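Local coordinates for acyl-CoA synthetase (AMP-forming)/AMP-acid ligase II-like protein (Dyadobacter fermentans, PDB 4GS5), which probably activates medium-chain fatty acids or similar carboxylates with ATP and joins them to coenzyme A, at residues A[294-298]-A[324-328]. Coordinates in Å, arbitrary orientation, origin at the centre of the assembly. Residues are numbered along the deposited sequence.
Sequences QKLVL and ENPKH. With EDO (1,2-ethanediol), chain Y.
Residues 295-298 run extended, as part of strand 295-301, while 324-328 is an irregular loop that comes off helix 306-319 and leads into strand 329-332. Their end-to-end directions differ by 71°, so the loop crosses the strand before turning to run parallel with it. The closest CA pair is V297 and P326, 4.4 Å apart. Two backbone hydrogen bonds fix the crossing: K327 N to L296 O, 2.9 Å and almost straight at 178°, and L298 N to H328 O, also 2.9 Å. At K327 the backbone leaves the extended region (phi/psi -91/-5), then H328 is extended again at -160/148. On its other edge the strand pairs with 282-289 through K295 and V297, so it is the middle strand of a three-stranded mixed sheet.

L296 and L298, both with a t,p rotamer, bracket the P326 ring: L296 CD2 lies 4.0 Å from P326 CD, and L298 CB 3.8 Å from P326 CB. L296 CD2 also reaches within 3.3 Å of E324 O. I316 and I269, from helices 306-319 and 262-276, close over the proline. On the outer side, the aliphatic parts of K295 and K327 meet, K295 CD 3.5 Å from K327 CB, and then the two amino ends part, K327 NZ turning back to hydrogen-bond T322 O.

The chemistry is divided: backbone polar groups start the parallel pairing that strand 329-332 continues, while proline and leucines seal the sheet against its helices in the small C-terminal α/β domain characteristic of adenylate-forming enzymes.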
ATOM      1  N   GLN A 294     -26.375  -0.268  10.121  1.00 25.88           N
ATOM      2  CA  GLN A 294     -25.572  -0.403  11.328  1.00 30.75           C
ATOM      3  C   GLN A 294     -25.733   0.867  12.173  1.00 31.00           C
ATOM      4  O   GLN A 294     -25.621   1.978  11.665  1.00 31.19           O
ATOM      5  CB  GLN A 294     -24.116  -0.651  10.951  1.00 29.17           C
ATOM      6  CG  GLN A 294     -23.939  -1.904  10.097  1.00 30.29           C
ATOM      7  CD  GLN A 294     -22.493  -2.113   9.675  1.00 34.74           C
ATOM      8  OE1 GLN A 294     -21.988  -1.411   8.805  1.00 29.54           O
ATOM      9  NE2 GLN A 294     -21.823  -3.085  10.299  1.00 36.11           N
ATOM     10  N   LYS A 295     -26.026   0.684  13.454  1.00 29.98           N
ATOM     11  CA  LYS A 295     -26.272   1.792  14.364  1.00 31.37           C
ATOM     12  C   LYS A 295     -25.090   1.922  15.320  1.00 30.25           C
ATOM     13  O   LYS A 295     -24.775   0.988  16.068  1.00 28.19           O
ATOM     14  CB  LYS A 295     -27.544   1.537  15.175  1.00 31.87           C
ATOM     15  CG  LYS A 295     -27.945   2.700  16.083  1.00 45.58           C
ATOM     16  CD  LYS A 295     -28.806   2.265  17.287  1.00 51.71           C
ATOM     17  CE  LYS A 295     -30.008   1.443  16.880  1.00 58.70           C
ATOM     18  NZ  LYS A 295     -30.875   1.109  18.058  1.00 63.90           N
ATOM     19  N   LEU A 296     -24.460   3.088  15.309  1.00 25.58           N
ATOM     20  CA  LEU A 296     -23.314   3.350  16.167  1.00 24.88           C
ATOM     21  C   LEU A 296     -23.819   3.390  17.603  1.00 25.74           C
ATOM     22  O   LEU A 296     -24.849   4.012  17.882  1.00 25.52           O
ATOM     23  CB  LEU A 296     -22.688   4.705  15.806  1.00 20.81           C
ATOM     24  CG  LEU A 296     -21.460   5.120  16.628  1.00 29.11           C
ATOM     25  CD1 LEU A 296     -20.256   4.281  16.260  1.00 27.72           C
ATOM     26  CD2 LEU A 296     -21.157   6.596  16.386  1.00 30.76           C
ATOM     27  N   VAL A 297     -23.096   2.727  18.508  1.00 24.32           N
ATOM     28  CA  VAL A 297     -23.420   2.789  19.926  1.00 25.76           C
ATOM     29  C   VAL A 297     -22.172   3.031  20.759  1.00 26.55           C
ATOM     30  O   VAL A 297     -21.060   2.951  20.245  1.00 25.09           O
ATOM     31  CB  VAL A 297     -24.102   1.508  20.390  1.00 26.24           C
ATOM     32  CG1 VAL A 297     -25.405   1.316  19.612  1.00 26.10           C
ATOM     33  CG2 VAL A 297     -23.156   0.296  20.207  1.00 29.03           C
ATOM     34  N   LEU A 298     -22.362   3.334  22.035  1.00 27.90           N
ATOM     35  CA  LEU A 298     -21.243   3.547  22.939  1.00 31.01           C
ATOM     36  C   LEU A 298     -21.321   2.581  24.124  1.00 31.85           C
ATOM     37  O   LEU A 298     -22.377   2.416  24.747  1.00 31.65           O
ATOM     38  CB  LEU A 298     -21.233   5.002  23.422  1.00 30.22           C
ATOM     39  CG  LEU A 298     -20.173   5.418  24.435  1.00 30.07           C
ATOM     40  CD1 LEU A 298     -18.768   5.223  23.868  1.00 31.92           C
ATOM     41  CD2 LEU A 298     -20.406   6.865  24.838  1.00 30.42           C
ATOM     42  N   GLU A 324     -23.282  11.057  13.355  1.00 28.45           N
ATOM     43  CA  GLU A 324     -22.105  10.344  13.890  1.00 30.23           C
ATOM     44  C   GLU A 324     -22.082  10.240  15.423  1.00 28.62           C
ATOM     45  O   GLU A 324     -21.064   9.883  16.028  1.00 32.11           O
ATOM     46  CB  GLU A 324     -20.810  10.972  13.346  1.00 26.75           C
ATOM     47  CG  GLU A 324     -20.785  10.917  11.824  1.00 30.06           C
ATOM     48  CD  GLU A 324     -19.543  11.500  11.205  1.00 35.38           C
ATOM     49  OE1 GLU A 324     -18.509  11.631  11.901  1.00 37.56           O
ATOM     50  OE2 GLU A 324     -19.616  11.815  10.002  1.00 37.77           O
ATOM     51  N   ASN A 325     -23.224  10.548  16.025  1.00 28.18           N
ATOM     52  CA  ASN A 325     -23.445  10.501  17.463  1.00 27.66           C
ATOM     53  C   ASN A 325     -23.926   9.090  17.853  1.00 30.98           C
ATOM     54  O   ASN A 325     -24.872   8.576  17.252  1.00 33.63           O
ATOM     55  CB  ASN A 325     -24.527  11.545  17.787  1.00 33.85           C
ATOM     56  CG  ASN A 325     -24.707  11.774  19.265  1.00 44.72           C
ATOM     57  OD1 ASN A 325     -23.875  11.371  20.073  1.00 49.14           O
ATOM     58  ND2 ASN A 325     -25.809  12.425  19.633  1.00 51.95           N
ATOM     59  N   PRO A 326     -23.279   8.450  18.845  1.00 30.29           N
ATOM     60  CA  PRO A 326     -23.758   7.140  19.319  1.00 29.76           C
ATOM     61  C   PRO A 326     -25.246   7.206  19.679  1.00 34.25           C
ATOM     62  O   PRO A 326     -25.648   8.136  20.377  1.00 31.10           O
ATOM     63  CB  PRO A 326     -22.935   6.904  20.588  1.00 29.49           C
ATOM     64  CG  PRO A 326     -21.650   7.693  20.351  1.00 30.36           C
ATOM     65  CD  PRO A 326     -22.048   8.889  19.535  1.00 32.31           C
ATOM     66  N   LYS A 327     -26.039   6.238  19.225  1.00 38.26           N
ATOM     67  CA  LYS A 327     -27.501   6.303  19.382  1.00 37.98           C
ATOM     68  C   LYS A 327     -27.975   5.654  20.671  1.00 40.77           C
ATOM     69  O   LYS A 327     -29.164   5.667  20.998  1.00 45.07           O
ATOM     70  CB  LYS A 327     -28.201   5.642  18.195  1.00 41.71           C
ATOM     71  CG  LYS A 327     -27.794   6.200  16.849  1.00 46.21           C
ATOM     72  CD  LYS A 327     -28.332   7.598  16.638  1.00 48.97           C
ATOM     73  CE  LYS A 327     -27.815   8.191  15.340  1.00 48.63           C
ATOM     74  NZ  LYS A 327     -28.368   9.553  15.137  1.00 52.36           N
ATOM     75  N   HIS A 328     -27.042   5.053  21.393  1.00 35.32           N
ATOM     76  CA  HIS A 328     -27.352   4.434  22.663  1.00 35.30           C
ATOM     77  C   HIS A 328     -26.062   4.284  23.446  1.00 34.61           C
ATOM     78  O   HIS A 328     -24.989   4.110  22.865  1.00 34.79           O
ATOM     79  CB  HIS A 328     -27.990   3.067  22.447  1.00 42.29           C
ATOM     80  CG  HIS A 328     -28.609   2.494  23.682  1.00 51.46           C
ATOM     81  ND1 HIS A 328     -27.977   1.551  24.464  1.00 56.46           N
ATOM     82  CD2 HIS A 328     -29.797   2.749  24.281  1.00 56.06           C
ATOM     83  CE1 HIS A 328     -28.755   1.238  25.487  1.00 59.57           C
ATOM     84  NE2 HIS A 328     -29.863   1.954  25.401  1.00 61.28           N
TER
HETATM   85  C1  EDO Y 424     -18.491  12.524   6.980  1.00 41.05           C
HETATM   86  O1  EDO Y 424     -18.784  11.785   5.792  1.00 39.13           O
HETATM   87  C2  EDO Y 424     -17.670  11.682   7.937  1.00 40.50           C
HETATM   88  O2  EDO Y 424     -17.127  12.537   8.946  1.00 43.34           O